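Peptidase M14 domain-containing protein (Shewanella amazonensis, PDB 2QVP) is probably a zinc-dependent metallopeptidase of the M14 family, with a carboxypeptidase-like catalytic domain, though its own substrate is not known. Local coordinates at residues L69-F74 and D163-C168; Y178-E183 and F222-T227; G200-I205 and I256-A261. All coordinates share one frame; numbering follows the deposited sequence.

Interaction 1 (L69-F74 and D163-C168); sequences LISAGF and DGILTC
L69 and I165 run alongside one another on the same face. CD1 of I165 comes within 4.0 Å of CG of L69. I165 has CG1 anti to the backbone N (chi1 174°), which lays this methyl beside the leucine. Across the sheet, I70, L166 and C168 share the face packed against helix 252-270, where L166 meets M263 and F266. On the L69 face, helix 229-235 covers the pair through L233. CE1 of F74 lies 3.6 Å from CG2 of T167, and the two side chains cross at about a right angle.

Between these apolar groups sits one polar pair. In the modelled conformer OG1 of T167 donates to OG of S71 at 2.9 Å. T167 has a second conformer, so this bond and the F74 contact are provisional. OG of S71 lies in the plane of the F74 ring, at its edge. An alanine here would probably leave the T167 hydroxyl, in this conformer, without its acceptor at a buried site.

The backbones pair in parallel register. L69 N binds G164 O, L166 N binds L69 O, S71 N binds L166 O at 2.9 Å, and C168 N binds S71 O. Beyond the last bond a water accepts from G73 N and donates to C168 O. The backbones of I70 and A72 turn the other way, to S103 and L105, so strand 67-72 is hydrogen-bonded on both flanks within a buried sheet.

Interaction 2 (Y178-E183 and F222-T227); sequences YVYTFE and FNHFDT
F182 and F225 form an edge-to-face pair. The edge of F182 is turned to the face of F225, with ring planes at 64° and centroids 4.8 Å apart. CE2 of F182 stands over the centre of the F225 ring, and CD2 of F182 comes to 3.4 Å from CZ of F225. A water lies over one face of F182, offset toward the rim. The F222 ring is framed differently. CG of N223, its own neighbour in the chain, sits over the ring centre, while OG1 of T181 and CB of E183 lie at the edge in its plane. F222 has CG anti to the backbone N (chi1 -173°), which carries the ring alongside the end of the other strand.

The amide of N223 grips the backbone of E183 twice. ND2 of N223 donates to E183 O at 3.2 Å, with the oxygen in the amide plane. OD1 of N223 accepts from E183 N, also at 3.2 Å, in a more bent bond of 141° at the hydrogen. The backbone N of N223 binds T181 O at 2.8 Å. The same water donates to T181 O and accepts from H224 N, so T181 O takes two bonds.

The hydroxyl of T181 and OE2 of E183 both bond to S192, and F225 makes a cation-pi contact with R235. The F182 and F225 pair packs on V234 of helix 229-235. Y180 lies close to E245, the predicted active-site residue. Here the outermost strand 220-222 gives way to a loop, and two hydrogen bonds from the side-chain amide to the E183 backbone fix the rotation of N223.

Interaction 3 (G200-I205 and I256-A261); sequences GQYFPI and ILANAA
Y202 lays one face of its ring against the helix backbone. CA of A258 stands 3.6 Å above the plane of the Y202 ring, offset toward the rim, and the carbonyl carbon of L257 lies over the same face. CB of L257 meets CE2 of Y202 at 3.6 Å, with the two side chains crossing at about a right angle. CB of A258 touches CD1 of Y202 at 3.7 Å. CB of A261 reaches CE1 of Y202 at 3.7 Å. Y202 has CG anti to the carbonyl carbon (chi1 -63°), and its CB points toward the helix, which brings the ring onto L257 and the two alanines.

F203 adds a second aromatic group. CE2 of F203 comes to 3.5 Å from CB of A258, so this methyl is touched by both rings. CB of Y202 in turn sits over the centre of the F203 ring.

The next shell sets both partners in place. F203 packs on T246 and P247 at the end of strand 241-247, and also on Q254 and R255 of the helix. A258 touches T246 as well. The helix is held from another side by helix 80-91, where H87 meets L257 and A260. L257 and A261 are one helical turn apart, joined by the bond from A261 N to L257 O, and both CB atoms meet the tyrosine.

The contact ties the loop after helix 190-200 to helix 252-270. It rests on van der Waals contact alone between the two segments. The small side chains of A258 and A261 are consistent with the ring lying so close to the backbone.

Of the contact segments, 69-74 on strand 67-72 comes first. Interaction 1 brings strand 165-171 beside it and closes a long loop that includes helix 80-91. The chain then runs into strand 178-182 and helix 190-200. Segment 178-183 opens interaction 2, which segment 222-227 closes. Interaction 3 opens at 200-205, inside that loop, and closes at 256-261, beyond it. Interactions 2 and 3 therefore cross, while interaction 1 precedes both. Interactions 1 and 2 belong to the same sheet, one at its middle and one at its edge. Interaction 3 fastens a loop to helix 252-270. It touches interaction 1 where C168 packs on N259.

Interaction 1 (L69-F74 and D163-C168)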
# COMPACT_ATOMS: atom_id res chain seq x y z
N LEU A 69 -3.19 2.58 8.36
CA LEU A 69 -1.87 2.45 7.71
C LEU A 69 -2.08 2.26 6.21
O LEU A 69 -2.93 1.46 5.78
CB LEU A 69 -1.07 1.28 8.28
CG LEU A 69 0.33 1.00 7.68
CD1 LEU A 69 1.26 2.18 7.82
CD2 LEU A 69 0.94 -0.24 8.32
N ILE A 70 -1.29 3.00 5.42
CA ILE A 70 -1.27 2.86 4.01
C ILE A 70 0.13 2.42 3.60
O ILE A 70 1.08 3.10 3.95
CB ILE A 70 -1.62 4.16 3.27
CG1 ILE A 70 -3.00 4.71 3.72
CG2 ILE A 70 -1.56 3.89 1.78
CD1 ILE A 70 -3.46 5.95 2.98
N SER A 71 0.26 1.32 2.85
CA SER A 71 1.59 0.89 2.38
C SER A 71 1.66 0.79 0.85
O SER A 71 0.65 0.58 0.17
CB SER A 71 2.05 -0.41 3.04
OG SER A 71 1.10 -1.45 2.85
N ALA A 72 2.86 0.98 0.31
CA ALA A 72 3.05 0.90 -1.14
C ALA A 72 4.46 0.44 -1.47
O ALA A 72 5.34 0.44 -0.61
CB ALA A 72 2.75 2.25 -1.81
N GLY A 73 4.62 -0.02 -2.70
CA GLY A 73 5.92 -0.38 -3.26
C GLY A 73 6.62 -1.62 -2.77
O GLY A 73 7.83 -1.61 -2.66
N PHE A 74 5.87 -2.67 -2.45
CA PHE A 74 6.46 -3.96 -2.10
C PHE A 74 7.14 -4.57 -3.33
O PHE A 74 8.20 -5.18 -3.22
CB PHE A 74 5.41 -4.91 -1.55
CG PHE A 74 5.08 -4.67 -0.12
CD1 PHE A 74 4.11 -3.73 0.25
CD2 PHE A 74 5.78 -5.33 0.89
CE1 PHE A 74 3.84 -3.49 1.57
CE2 PHE A 74 5.50 -5.10 2.21
CZ PHE A 74 4.53 -4.18 2.56
N ASP A 163 -7.06 -0.10 12.98
CA ASP A 163 -8.37 0.19 12.39
C ASP A 163 -8.45 0.03 10.89
O ASP A 163 -9.51 0.29 10.32
CB ASP A 163 -8.79 1.60 12.82
CG ASP A 163 -8.89 1.70 14.31
OD1 ASP A 163 -9.84 1.13 14.85
OD2 ASP A 163 -7.98 2.28 14.95
N GLY A 164 -7.37 -0.43 10.26
CA GLY A 164 -7.33 -0.65 8.82
C GLY A 164 -5.96 -0.63 8.17
O GLY A 164 -5.12 0.14 8.56
N ILE A 165 -5.77 -1.50 7.17
CA ILE A 165 -4.61 -1.55 6.32
C ILE A 165 -5.06 -1.45 4.85
O ILE A 165 -6.02 -2.10 4.43
CB ILE A 165 -3.70 -2.81 6.55
CG1 ILE A 165 -2.58 -2.87 5.50
CG2 ILE A 165 -4.48 -4.18 6.60
CD1 ILE A 165 -1.68 -1.64 5.53
N LEU A 166 -4.40 -0.58 4.09
CA LEU A 166 -4.57 -0.51 2.66
C LEU A 166 -3.17 -0.63 2.07
O LEU A 166 -2.32 0.18 2.43
CB LEU A 166 -5.18 0.80 2.24
CG LEU A 166 -5.18 1.16 0.72
CD1 LEU A 166 -6.01 0.20 -0.10
CD2 LEU A 166 -5.65 2.57 0.48
N THR A 167 -2.92 -1.67 1.25
CA THR A 167 -1.65 -1.79 0.54
C THR A 167 -1.96 -1.59 -0.94
O THR A 167 -2.89 -2.16 -1.48
CB THR A 167 -0.93 -3.11 0.77
OG1 THR A 167 -0.93 -3.40 2.17
CG2 THR A 167 0.49 -2.99 0.31
N CYS A 168 -1.16 -0.76 -1.61
CA CYS A 168 -1.42 -0.38 -2.97
C CYS A 168 -0.53 -1.08 -3.97
O CYS A 168 0.61 -0.67 -4.21
CB CYS A 168 -1.35 1.15 -3.05
SG CYS A 168 -2.73 1.86 -2.02
O HOH W 1 3.00 -0.55 -5.21

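Interaction 2 (Y178-E183 and F222-T227)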
# COMPACT_ATOMS: atom_id res chain seq x y z
N TYR A 178 -9.26 -4.74 -9.73
CA TYR A 178 -9.92 -5.55 -8.73
C TYR A 178 -9.24 -5.24 -7.39
O TYR A 178 -8.29 -4.47 -7.32
CB TYR A 178 -9.82 -7.05 -9.06
CG TYR A 178 -8.42 -7.61 -9.10
CD1 TYR A 178 -7.61 -7.40 -10.20
CD2 TYR A 178 -7.90 -8.36 -8.03
CE1 TYR A 178 -6.32 -7.89 -10.25
CE2 TYR A 178 -6.61 -8.87 -8.07
CZ TYR A 178 -5.82 -8.63 -9.20
OH TYR A 178 -4.53 -9.10 -9.28
N VAL A 179 -9.79 -5.81 -6.34
CA VAL A 179 -9.27 -5.64 -4.99
C VAL A 179 -9.33 -6.97 -4.23
O VAL A 179 -10.17 -7.85 -4.52
CB VAL A 179 -10.06 -4.57 -4.20
CG1 VAL A 179 -9.78 -3.19 -4.75
CG2 VAL A 179 -11.58 -4.92 -4.21
N TYR A 180 -8.38 -7.10 -3.30
CA TYR A 180 -8.34 -8.16 -2.32
C TYR A 180 -8.86 -7.43 -1.11
O TYR A 180 -8.33 -6.37 -0.79
CB TYR A 180 -6.93 -8.65 -1.99
CG TYR A 180 -6.28 -9.55 -3.01
CD1 TYR A 180 -5.52 -9.00 -4.05
CD2 TYR A 180 -6.43 -10.93 -2.97
CE1 TYR A 180 -4.94 -9.82 -5.01
CE2 TYR A 180 -5.84 -11.76 -3.93
CZ TYR A 180 -5.11 -11.19 -4.94
OH TYR A 180 -4.50 -12.00 -5.87
N THR A 181 -9.89 -7.95 -0.44
CA THR A 181 -10.34 -7.31 0.79
C THR A 181 -10.52 -8.31 1.94
O THR A 181 -10.68 -9.52 1.73
CB THR A 181 -11.66 -6.52 0.59
OG1 THR A 181 -12.69 -7.43 0.21
CG2 THR A 181 -11.50 -5.43 -0.47
N PHE A 182 -10.49 -7.75 3.14
CA PHE A 182 -10.64 -8.46 4.37
C PHE A 182 -11.66 -7.73 5.22
O PHE A 182 -11.47 -6.54 5.52
CB PHE A 182 -9.30 -8.53 5.12
CG PHE A 182 -8.19 -9.24 4.36
CD1 PHE A 182 -7.37 -8.54 3.47
CD2 PHE A 182 -7.95 -10.57 4.58
CE1 PHE A 182 -6.36 -9.19 2.78
CE2 PHE A 182 -6.94 -11.23 3.91
CZ PHE A 182 -6.14 -10.55 3.01
N GLU A 183 -12.75 -8.40 5.58
CA GLU A 183 -13.75 -7.82 6.49
C GLU A 183 -14.22 -8.94 7.38
O GLU A 183 -14.22 -10.10 6.94
CB GLU A 183 -14.95 -7.22 5.77
CG GLU A 183 -14.67 -6.09 4.79
CD GLU A 183 -15.98 -5.49 4.24
OE1 GLU A 183 -16.79 -5.06 5.07
OE2 GLU A 183 -16.17 -5.40 3.01
N PHE A 222 -12.04 -12.07 -1.60
CA PHE A 222 -12.41 -11.82 -0.20
C PHE A 222 -11.81 -12.79 0.80
O PHE A 222 -11.95 -14.02 0.63
CB PHE A 222 -13.94 -11.88 -0.13
CG PHE A 222 -14.53 -11.48 1.19
CD1 PHE A 222 -14.38 -10.17 1.65
CD2 PHE A 222 -15.26 -12.37 1.94
CE1 PHE A 222 -14.92 -9.77 2.86
CE2 PHE A 222 -15.81 -11.98 3.17
CZ PHE A 222 -15.64 -10.68 3.62
N ASN A 223 -11.19 -12.25 1.86
CA ASN A 223 -10.60 -13.04 2.95
C ASN A 223 -9.73 -14.19 2.46
O ASN A 223 -9.97 -15.34 2.82
CB ASN A 223 -11.71 -13.54 3.88
CG ASN A 223 -12.36 -12.43 4.68
OD1 ASN A 223 -11.77 -11.37 4.88
ND2 ASN A 223 -13.56 -12.69 5.19
N HIS A 224 -8.77 -13.87 1.58
CA HIS A 224 -7.81 -14.84 1.05
C HIS A 224 -6.51 -14.58 1.78
O HIS A 224 -5.81 -13.62 1.46
CB HIS A 224 -7.59 -14.68 -0.46
CG HIS A 224 -6.42 -15.47 -0.97
ND1 HIS A 224 -6.49 -16.82 -1.22
CD2 HIS A 224 -5.13 -15.11 -1.20
CE1 HIS A 224 -5.30 -17.25 -1.61
NE2 HIS A 224 -4.46 -16.23 -1.61
N PHE A 225 -6.19 -15.42 2.77
CA PHE A 225 -4.98 -15.29 3.58
C PHE A 225 -3.79 -16.11 3.07
O PHE A 225 -3.94 -17.25 2.66
CB PHE A 225 -5.26 -15.66 5.02
CG PHE A 225 -6.14 -14.70 5.71
CD1 PHE A 225 -7.51 -14.81 5.60
CD2 PHE A 225 -5.62 -13.69 6.48
CE1 PHE A 225 -8.35 -13.93 6.24
CE2 PHE A 225 -6.45 -12.81 7.15
CZ PHE A 225 -7.81 -12.93 7.03
N ASP A 226 -2.62 -15.48 3.09
CA ASP A 226 -1.36 -16.11 2.74
C ASP A 226 -0.34 -15.49 3.70
O ASP A 226 -0.73 -15.11 4.79
CB ASP A 226 -1.06 -15.94 1.25
CG ASP A 226 -1.05 -14.50 0.81
OD1 ASP A 226 -1.08 -13.58 1.68
OD2 ASP A 226 -1.03 -14.29 -0.42
N THR A 227 0.93 -15.35 3.33
CA THR A 227 1.95 -14.73 4.20
C THR A 227 2.28 -13.30 3.74
O THR A 227 3.35 -12.77 4.05
CB THR A 227 3.17 -15.63 4.27
OG1 THR A 227 3.84 -15.65 3.00
CG2 THR A 227 2.74 -17.06 4.70
O HOH W 2 -8.38 -11.19 0.45

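Interaction 3 (G200-I205 and I256-A261)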
# COMPACT_ATOMS: atom_id res chain seq x y z
N GLY A 200 -12.81 1.53 -10.05
CA GLY A 200 -13.75 1.39 -11.17
C GLY A 200 -14.12 2.68 -11.88
O GLY A 200 -14.69 2.65 -12.99
N GLN A 201 -13.86 3.82 -11.23
CA GLN A 201 -14.07 5.12 -11.86
C GLN A 201 -13.00 5.34 -12.93
O GLN A 201 -13.23 6.11 -13.87
CB GLN A 201 -14.02 6.27 -10.84
CG GLN A 201 -15.02 6.19 -9.67
CD GLN A 201 -16.48 6.13 -10.10
OE1 GLN A 201 -16.92 6.93 -10.92
NE2 GLN A 201 -17.25 5.20 -9.52
N TYR A 202 -11.83 4.69 -12.78
CA TYR A 202 -10.72 4.80 -13.71
C TYR A 202 -10.64 3.63 -14.71
O TYR A 202 -10.31 3.86 -15.88
CB TYR A 202 -9.39 4.96 -12.94
CG TYR A 202 -9.37 6.23 -12.13
CD1 TYR A 202 -9.90 6.27 -10.84
CD2 TYR A 202 -8.87 7.42 -12.68
CE1 TYR A 202 -9.93 7.45 -10.11
CE2 TYR A 202 -8.88 8.60 -11.94
CZ TYR A 202 -9.42 8.61 -10.66
OH TYR A 202 -9.43 9.77 -9.91
N PHE A 203 -10.95 2.40 -14.29
CA PHE A 203 -10.78 1.23 -15.18
C PHE A 203 -11.91 0.23 -15.12
O PHE A 203 -12.63 0.19 -14.14
CB PHE A 203 -9.53 0.45 -14.77
CG PHE A 203 -8.37 1.30 -14.44
CD1 PHE A 203 -7.68 1.94 -15.45
CD2 PHE A 203 -7.95 1.47 -13.11
CE1 PHE A 203 -6.59 2.76 -15.16
CE2 PHE A 203 -6.87 2.28 -12.81
CZ PHE A 203 -6.18 2.91 -13.83
N PRO A 204 -12.00 -0.64 -16.14
CA PRO A 204 -13.04 -1.68 -16.02
C PRO A 204 -12.72 -2.66 -14.87
O PRO A 204 -11.54 -2.91 -14.57
CB PRO A 204 -13.00 -2.39 -17.37
CG PRO A 204 -12.03 -1.65 -18.23
CD PRO A 204 -11.21 -0.78 -17.38
N ILE A 205 -13.77 -3.16 -14.22
CA ILE A 205 -13.63 -4.09 -13.10
C ILE A 205 -13.37 -5.47 -13.71
O ILE A 205 -13.96 -5.80 -14.74
CB ILE A 205 -14.90 -4.11 -12.19
CG1 ILE A 205 -15.22 -2.71 -11.61
CG2 ILE A 205 -14.74 -5.10 -11.08
CD1 ILE A 205 -14.09 -2.05 -10.84
N ILE A 256 -1.84 6.29 -11.21
CA ILE A 256 -1.47 7.18 -10.09
C ILE A 256 -2.74 7.81 -9.48
O ILE A 256 -2.92 7.79 -8.24
CB ILE A 256 -0.42 8.25 -10.50
CG1 ILE A 256 0.95 7.60 -10.74
CG2 ILE A 256 -0.31 9.35 -9.43
CD1 ILE A 256 1.99 8.53 -11.35
N LEU A 257 -3.64 8.30 -10.33
CA LEU A 257 -4.87 8.93 -9.83
C LEU A 257 -5.79 7.95 -9.13
O LEU A 257 -6.37 8.31 -8.11
CB LEU A 257 -5.60 9.68 -10.94
CG LEU A 257 -4.83 10.88 -11.51
CD1 LEU A 257 -5.44 11.38 -12.84
CD2 LEU A 257 -4.76 11.98 -10.46
N ALA A 258 -5.90 6.74 -9.67
CA ALA A 258 -6.73 5.68 -9.12
C ALA A 258 -6.24 5.24 -7.77
O ALA A 258 -7.04 5.02 -6.86
CB ALA A 258 -6.77 4.48 -10.08
N ASN A 259 -4.92 5.09 -7.64
CA ASN A 259 -4.33 4.76 -6.36
C ASN A 259 -4.67 5.81 -5.29
O ASN A 259 -5.16 5.47 -4.21
CB ASN A 259 -2.81 4.55 -6.51
CG ASN A 259 -2.48 3.14 -6.94
OD1 ASN A 259 -2.44 2.25 -6.11
ND2 ASN A 259 -2.21 2.93 -8.22
N ALA A 260 -4.43 7.08 -5.60
CA ALA A 260 -4.75 8.19 -4.69
C ALA A 260 -6.24 8.22 -4.30
O ALA A 260 -6.57 8.54 -3.16
CB ALA A 260 -4.38 9.50 -5.33
N ALA A 261 -7.10 7.92 -5.28
CA ALA A 261 -8.57 7.87 -5.14
C ALA A 261 -8.98 6.79 -4.13
O ALA A 261 -9.83 7.04 -3.27
CB ALA A 261 -9.20 7.59 -6.48